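Local coordinates for uncharacterized protein (Bombyx mori, PDB 5AZ0) that probably reduces aldehydes and ketones, as an aldo-keto reductase of the silkworm built on a TIM-barrel fold, at residues A[96-110]-A[128-142]. Numbering follows the deposited sequence.
Sequences REDLFITTKVWQHYH and LDHVNLVLMHWPMSI
Three donors converge on Asn-132 OD1: Arg-96 NH1, Arg-96 NH2 (2.8 Å) and the backbone N of Ile-101 (2.9 Å). NH1 lies in the carbonyl plane on a lone pair; the other two sit above it. The guanidinium meets the oxygen end-on, and NH2 also donates almost straight (169°) to His-130 O. The bend at chi2 (67°) turns the arginine chain toward these acceptors. With the guanidinium gone, as in an alanine replacing Arg-96, His-130 O would probably lose this donor and Asn-132 OD1 keep Ile-101 N as its direct partner across the contact. Asn-132 CB sits over the Phe-100 face, 3.6 Å from the ring centroid, a CH-pi contact.

Beyond this corner, parallel strands 100-105 and 133-136, modestly splayed, bond alternately: Thr-103 N to Leu-133 O, Leu-135 N to Thr-103 O, Val-105 N to Leu-135 O and His-137 N to Val-105 O. At the C-terminal end the His-137 ring is sandwiched: Lys-104 CD lies 3.7 Å from its centroid on one face, while Trp-106 directs its edge at the other, planes 85° apart. Trp-138 meets the Trp-106 face offset edge-to-face, and Trp-106 NE1 is hydrogen-bonded to Met-341 O. The extended Lys-104 chain carries NZ to Tyr-75 OH, Gln-197 and a salt bridge with Asp-70.

On the face opposite Lys-104 and Leu-135, Val-105 CG2 meets Val-134 CG2 at 4.1 Å, and Phe-160 of helix 153-165 packs there. Linked by helix 112-126, the strands form a beta-alpha-beta unit of the parallel barrel; Asp-70, Tyr-75, Lys-104 and His-137 match the aldo-keto reductase catalytic tetrad.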
loop_
_atom_site.group_PDB
_atom_site.type_symbol
_atom_site.label_atom_id
_atom_site.label_comp_id
_atom_site.label_asym_id
_atom_site.label_seq_id
_atom_site.Cartn_x
_atom_site.Cartn_y
_atom_site.Cartn_z
ATOM N N ARG A 96 -19.341 -9.152 -3.476
ATOM C CA ARG A 96 -18.297 -8.368 -4.166
ATOM C C ARG A 96 -18.301 -6.943 -3.654
ATOM O O ARG A 96 -17.258 -6.409 -3.328
ATOM C CB ARG A 96 -18.507 -8.384 -5.703
ATOM C CG ARG A 96 -17.790 -7.270 -6.522
ATOM C CD ARG A 96 -16.327 -7.507 -6.442
ATOM N NE ARG A 96 -15.464 -6.445 -7.012
ATOM C CZ ARG A 96 -14.829 -5.515 -6.301
ATOM N NH1 ARG A 96 -15.079 -5.344 -5.001
ATOM N NH2 ARG A 96 -14.013 -4.717 -6.907
ATOM N N GLU A 97 -19.494 -6.381 -3.555
ATOM C CA GLU A 97 -19.755 -5.015 -3.190
ATOM C C GLU A 97 -19.236 -4.682 -1.780
ATOM O O GLU A 97 -19.109 -3.491 -1.458
ATOM C CB GLU A 97 -21.285 -4.752 -3.181
ATOM C CG GLU A 97 -22.007 -4.689 -4.551
ATOM C CD GLU A 97 -22.145 -6.023 -5.357
ATOM O OE1 GLU A 97 -22.182 -7.151 -4.787
ATOM O OE2 GLU A 97 -22.205 -5.942 -6.612
ATOM N N ASP A 98 -19.037 -5.696 -0.924
ATOM C CA ASP A 98 -18.540 -5.389 0.409
ATOM C C ASP A 98 -17.021 -5.201 0.396
ATOM O O ASP A 98 -16.474 -4.777 1.401
ATOM C CB ASP A 98 -18.873 -6.541 1.378
ATOM C CG ASP A 98 -20.412 -6.863 1.422
ATOM O OD1 ASP A 98 -21.239 -5.938 1.367
ATOM O OD2 ASP A 98 -20.750 -8.053 1.425
ATOM N N LEU A 99 -16.351 -5.693 -0.648
ATOM C CA LEU A 99 -14.912 -5.723 -0.650
ATOM C C LEU A 99 -14.350 -4.457 -1.329
ATOM O O LEU A 99 -14.952 -3.980 -2.261
ATOM C CB LEU A 99 -14.416 -6.937 -1.380
ATOM C CG LEU A 99 -14.843 -8.236 -0.743
ATOM C CD1 LEU A 99 -14.470 -9.383 -1.691
ATOM C CD2 LEU A 99 -14.142 -8.393 0.575
ATOM N N PHE A 100 -13.196 -4.006 -0.843
ATOM C CA PHE A 100 -12.403 -2.974 -1.456
ATOM C C PHE A 100 -11.132 -3.615 -1.932
ATOM O O PHE A 100 -10.301 -3.971 -1.113
ATOM C CB PHE A 100 -12.064 -1.878 -0.437
ATOM C CG PHE A 100 -11.509 -0.641 -1.067
ATOM C CD1 PHE A 100 -10.135 -0.585 -1.494
ATOM C CD2 PHE A 100 -12.343 0.414 -1.349
ATOM C CE1 PHE A 100 -9.666 0.546 -2.145
ATOM C CE2 PHE A 100 -11.887 1.554 -2.000
ATOM C CZ PHE A 100 -10.555 1.638 -2.384
ATOM N N ILE A 101 -10.954 -3.752 -3.259
ATOM C CA ILE A 101 -9.804 -4.435 -3.806
ATOM C C ILE A 101 -8.979 -3.517 -4.670
ATOM O O ILE A 101 -9.489 -2.838 -5.545
ATOM C CB ILE A 101 -10.270 -5.639 -4.656
ATOM C CG1 ILE A 101 -11.024 -6.630 -3.756
ATOM C CG2 ILE A 101 -9.086 -6.337 -5.332
ATOM C CD1 ILE A 101 -11.773 -7.662 -4.589
ATOM N N THR A 102 -7.711 -3.465 -4.369
ATOM C CA THR A 102 -6.738 -2.567 -5.061
ATOM C C THR A 102 -5.741 -3.389 -5.872
ATOM O O THR A 102 -5.250 -4.424 -5.398
ATOM C CB THR A 102 -5.918 -1.775 -4.025
ATOM O OG1 THR A 102 -6.765 -0.862 -3.339
ATOM C CG2 THR A 102 -4.829 -0.912 -4.711
ATOM N N THR A 103 -5.453 -2.972 -7.095
ATOM C CA THR A 103 -4.304 -3.503 -7.800
ATOM C C THR A 103 -3.462 -2.328 -8.367
ATOM O O THR A 103 -3.798 -1.179 -8.141
ATOM C CB THR A 103 -4.638 -4.575 -8.869
ATOM O OG1 THR A 103 -3.397 -5.184 -9.284
ATOM C CG2 THR A 103 -5.300 -3.977 -10.062
ATOM N N LYS A 104 -2.379 -2.634 -9.069
ATOM C CA LYS A 104 -1.337 -1.661 -9.382
ATOM C C LYS A 104 -0.643 -2.025 -10.715
ATOM O O LYS A 104 -0.535 -3.193 -11.035
ATOM C CB LYS A 104 -0.325 -1.477 -8.248
ATOM C CG LYS A 104 -0.921 -1.369 -6.868
ATOM C CD LYS A 104 0.165 -1.337 -5.797
ATOM C CE LYS A 104 -0.543 -1.629 -4.477
ATOM N NZ LYS A 104 0.361 -1.842 -3.360
ATOM N N VAL A 105 -0.279 -1.001 -11.473
ATOM C CA VAL A 105 0.306 -1.104 -12.825
ATOM C C VAL A 105 1.784 -0.774 -12.643
ATOM O O VAL A 105 2.166 0.370 -12.115
ATOM C CB VAL A 105 -0.304 -0.022 -13.721
ATOM C CG1 VAL A 105 0.382 0.093 -15.091
ATOM C CG2 VAL A 105 -1.788 -0.330 -13.913
ATOM N N TRP A 106 2.626 -1.665 -13.155
ATOM C CA TRP A 106 4.059 -1.550 -13.009
ATOM C C TRP A 106 4.720 -0.692 -14.081
ATOM O O TRP A 106 4.046 -0.167 -15.023
ATOM C CB TRP A 106 4.630 -2.989 -12.988
ATOM C CG TRP A 106 6.025 -3.217 -12.414
ATOM C CD1 TRP A 106 7.129 -3.630 -13.123
ATOM C CD2 TRP A 106 6.451 -3.121 -11.046
ATOM N NE1 TRP A 106 8.214 -3.771 -12.287
ATOM C CE2 TRP A 106 7.845 -3.488 -11.010
ATOM C CE3 TRP A 106 5.831 -2.749 -9.865
ATOM C CZ2 TRP A 106 8.590 -3.491 -9.841
ATOM C CZ3 TRP A 106 6.553 -2.758 -8.678
ATOM C CH2 TRP A 106 7.933 -3.128 -8.663
ATOM N N GLN A 107 6.061 -0.575 -13.978
ATOM C CA GLN A 107 6.878 0.494 -14.630
ATOM C C GLN A 107 6.968 0.371 -16.102
ATOM O O GLN A 107 7.129 1.396 -16.811
ATOM C CB GLN A 107 8.316 0.548 -14.065
ATOM C CG GLN A 107 8.411 1.197 -12.686
ATOM C CD GLN A 107 7.754 0.422 -11.559
ATOM O OE1 GLN A 107 6.565 0.567 -11.330
ATOM N NE2 GLN A 107 8.521 -0.324 -10.802
ATOM N N HIS A 108 6.746 -0.854 -16.605
ATOM C CA HIS A 108 6.721 -1.035 -18.081
ATOM C C HIS A 108 5.426 -0.815 -18.771
ATOM O O HIS A 108 5.359 -0.919 -20.013
ATOM C CB HIS A 108 7.365 -2.356 -18.494
ATOM C CG HIS A 108 6.686 -3.574 -17.980
ATOM N ND1 HIS A 108 6.612 -3.872 -16.649
ATOM C CD2 HIS A 108 6.130 -4.630 -18.631
ATOM C CE1 HIS A 108 6.026 -5.050 -16.491
ATOM N NE2 HIS A 108 5.750 -5.537 -17.679
ATOM N N TYR A 109 4.399 -0.383 -18.032
ATOM C CA TYR A 109 3.089 -0.144 -18.687
ATOM C C TYR A 109 2.717 1.328 -18.518
ATOM O O TYR A 109 1.606 1.664 -18.042
ATOM C CB TYR A 109 2.051 -1.173 -18.057
ATOM C CG TYR A 109 2.198 -2.566 -18.602
ATOM C CD1 TYR A 109 1.765 -2.860 -19.869
ATOM C CD2 TYR A 109 2.802 -3.589 -17.900
ATOM C CE1 TYR A 109 1.953 -4.104 -20.436
ATOM C CE2 TYR A 109 2.958 -4.890 -18.469
ATOM C CZ TYR A 109 2.548 -5.120 -19.721
ATOM O OH TYR A 109 2.657 -6.367 -20.314
ATOM N N HIS A 110 3.643 2.255 -18.835
ATOM C CA HIS A 110 3.403 3.716 -18.530
ATOM C C HIS A 110 2.960 4.478 -19.677
ATOM O O HIS A 110 2.547 5.659 -19.544
ATOM C CB HIS A 110 4.576 4.413 -17.858
ATOM C CG HIS A 110 4.633 4.226 -16.386
ATOM N ND1 HIS A 110 4.958 5.251 -15.553
ATOM C CD2 HIS A 110 4.406 3.148 -15.592
ATOM C CE1 HIS A 110 4.920 4.837 -14.295
ATOM N NE2 HIS A 110 4.633 3.543 -14.286
ATOM N N LEU A 128 -12.470 -10.368 -11.870
ATOM C CA LEU A 128 -13.398 -9.269 -11.587
ATOM C C LEU A 128 -13.792 -8.469 -12.792
ATOM O O LEU A 128 -13.020 -8.394 -13.781
ATOM C CB LEU A 128 -12.724 -8.315 -10.588
ATOM C CG LEU A 128 -12.212 -8.901 -9.303
ATOM C CD1 LEU A 128 -11.416 -7.854 -8.513
ATOM C CD2 LEU A 128 -13.383 -9.424 -8.475
ATOM N N ASP A 129 -14.938 -7.810 -12.708
ATOM C CA ASP A 129 -15.394 -6.757 -13.639
ATOM C C ASP A 129 -14.542 -5.511 -13.461
ATOM O O ASP A 129 -14.149 -4.891 -14.422
ATOM C CB ASP A 129 -16.846 -6.355 -13.325
ATOM C CG ASP A 129 -17.386 -5.205 -14.210
ATOM O OD1 ASP A 129 -17.673 -5.524 -15.400
ATOM O OD2 ASP A 129 -17.597 -4.030 -13.692
ATOM N N HIS A 130 -14.332 -5.136 -12.175
ATOM C CA HIS A 130 -13.636 -3.914 -11.804
ATOM C C HIS A 130 -12.934 -4.065 -10.500
ATOM O O HIS A 130 -13.249 -4.938 -9.690
ATOM C CB HIS A 130 -14.585 -2.712 -11.735
ATOM C CG HIS A 130 -15.699 -2.914 -10.762
ATOM N ND1 HIS A 130 -16.931 -3.423 -11.149
ATOM C CD2 HIS A 130 -15.763 -2.740 -9.421
ATOM C CE1 HIS A 130 -17.701 -3.537 -10.074
ATOM N NE2 HIS A 130 -17.031 -3.100 -9.024
ATOM N N VAL A 131 -11.902 -3.249 -10.316
ATOM C CA VAL A 131 -11.313 -3.061 -9.007
ATOM C C VAL A 131 -11.927 -1.817 -8.386
ATOM O O VAL A 131 -12.529 -1.002 -9.087
ATOM C CB VAL A 131 -9.766 -2.917 -9.010
ATOM C CG1 VAL A 131 -9.070 -4.303 -9.169
ATOM C CG2 VAL A 131 -9.257 -1.922 -10.052
ATOM N N ASN A 132 -11.752 -1.692 -7.081
ATOM C CA ASN A 132 -12.156 -0.480 -6.363
ATOM C C ASN A 132 -11.117 0.629 -6.517
ATOM O O ASN A 132 -11.490 1.802 -6.476
ATOM C CB ASN A 132 -12.375 -0.729 -4.895
ATOM C CG ASN A 132 -13.481 -1.763 -4.681
ATOM O OD1 ASN A 132 -13.228 -2.981 -4.832
ATOM N ND2 ASN A 132 -14.712 -1.277 -4.392
ATOM N N LEU A 133 -9.854 0.242 -6.678
ATOM C CA LEU A 133 -8.803 1.222 -6.797
ATOM C C LEU A 133 -7.667 0.652 -7.674
ATOM O O LEU A 133 -7.278 -0.499 -7.490
ATOM C CB LEU A 133 -8.308 1.602 -5.385
ATOM C CG LEU A 133 -7.077 2.520 -5.346
ATOM C CD1 LEU A 133 -7.416 3.909 -5.926
ATOM C CD2 LEU A 133 -6.663 2.649 -3.880
ATOM N N VAL A 134 -7.136 1.450 -8.605
ATOM C CA VAL A 134 -5.900 1.063 -9.277
ATOM C C VAL A 134 -4.868 2.186 -9.130
ATOM O O VAL A 134 -5.209 3.357 -9.322
ATOM C CB VAL A 134 -6.189 0.664 -10.726
ATOM C CG1 VAL A 134 -6.674 1.820 -11.578
ATOM C CG2 VAL A 134 -4.953 0.044 -11.381
ATOM N N LEU A 135 -3.644 1.812 -8.831
ATOM C CA LEU A 135 -2.513 2.725 -8.663
ATOM C C LEU A 135 -1.420 2.605 -9.718
ATOM O O LEU A 135 -1.120 1.520 -10.232
ATOM C CB LEU A 135 -1.845 2.491 -7.314
ATOM C CG LEU A 135 -2.753 2.383 -6.106
ATOM C CD1 LEU A 135 -1.974 2.028 -4.828
ATOM C CD2 LEU A 135 -3.538 3.670 -5.906
ATOM N N MET A 136 -0.808 3.744 -9.984
ATOM C CA MET A 136 0.498 3.824 -10.575
ATOM C C MET A 136 1.521 3.425 -9.570
ATOM O O MET A 136 1.753 4.098 -8.543
ATOM C CB MET A 136 0.718 5.204 -11.181
ATOM C CG MET A 136 1.917 5.228 -12.171
ATOM S SD MET A 136 2.373 6.887 -12.729
ATOM C CE MET A 136 0.801 7.706 -13.069
ATOM N N HIS A 137 2.050 2.192 -9.727
ATOM C CA HIS A 137 2.882 1.592 -8.686
ATOM C C HIS A 137 4.120 2.468 -8.346
ATOM O O HIS A 137 4.414 2.652 -7.196
ATOM C CB HIS A 137 3.296 0.202 -9.079
ATOM C CG HIS A 137 3.530 -0.708 -7.938
ATOM N ND1 HIS A 137 3.199 -2.043 -7.995
ATOM C CD2 HIS A 137 4.029 -0.493 -6.704
ATOM C CE1 HIS A 137 3.499 -2.613 -6.840
ATOM N NE2 HIS A 137 3.986 -1.692 -6.026
ATOM N N TRP A 138 4.771 3.017 -9.376
ATOM C CA TRP A 138 5.869 3.981 -9.212
ATOM C C TRP A 138 5.784 4.994 -10.282
ATOM O O TRP A 138 5.211 4.728 -11.333
ATOM C CB TRP A 138 7.247 3.321 -9.311
ATOM C CG TRP A 138 7.486 2.397 -8.220
ATOM C CD1 TRP A 138 7.039 1.126 -8.125
ATOM C CD2 TRP A 138 8.246 2.649 -7.019
ATOM N NE1 TRP A 138 7.497 0.542 -6.935
ATOM C CE2 TRP A 138 8.207 1.476 -6.233
ATOM C CE3 TRP A 138 8.980 3.743 -6.553
ATOM C CZ2 TRP A 138 8.838 1.377 -4.994
ATOM C CZ3 TRP A 138 9.611 3.658 -5.294
ATOM C CH2 TRP A 138 9.531 2.482 -4.530
ATOM N N PRO A 139 6.363 6.189 -10.044
ATOM C CA PRO A 139 6.323 7.253 -11.028
ATOM C C PRO A 139 7.301 7.038 -12.231
ATOM O O PRO A 139 7.163 7.702 -13.292
ATOM C CB PRO A 139 6.652 8.508 -10.180
ATOM C CG PRO A 139 7.427 8.004 -9.061
ATOM C CD PRO A 139 6.896 6.648 -8.748
ATOM N N MET A 140 8.255 6.125 -12.091
ATOM C CA MET A 140 9.237 5.855 -13.179
ATOM C C MET A 140 8.582 4.994 -14.284
ATOM O O MET A 140 7.670 4.195 -14.026
ATOM C CB MET A 140 10.491 5.151 -12.666
ATOM C CG MET A 140 11.128 5.804 -11.471
ATOM S SD MET A 140 10.551 5.250 -9.872
ATOM C CE MET A 140 10.888 3.501 -9.746
ATOM N N SER A 141 9.072 5.210 -15.495
ATOM C CA SER A 141 8.725 4.482 -16.686
ATOM C C SER A 141 9.986 3.764 -17.184
ATOM O O SER A 141 10.880 4.410 -17.725
ATOM C CB SER A 141 8.251 5.454 -17.723
ATOM O OG SER A 141 9.310 6.334 -18.180
ATOM N N ILE A 142 10.027 2.465 -16.964
ATOM C CA ILE A 142 11.162 1.595 -17.187
ATOM C C ILE A 142 10.781 0.323 -17.974
ATOM O O ILE A 142 9.940 -0.478 -17.502
ATOM C CB ILE A 142 11.794 1.153 -15.840
ATOM C CG1 ILE A 142 12.114 2.427 -15.027
ATOM C CG2 ILE A 142 13.063 0.326 -16.054
ATOM C CD1 ILE A 142 12.681 2.176 -13.668
HETATM O O HOH W 1 -17.223 -2.756 -3.893
HETATM O O HOH W 2 2.363 -3.760 -10.206
HETATM O O HOH W 3 4.469 1.803 -12.238
HETATM O O HOH W 4 5.989 7.785 -15.869
#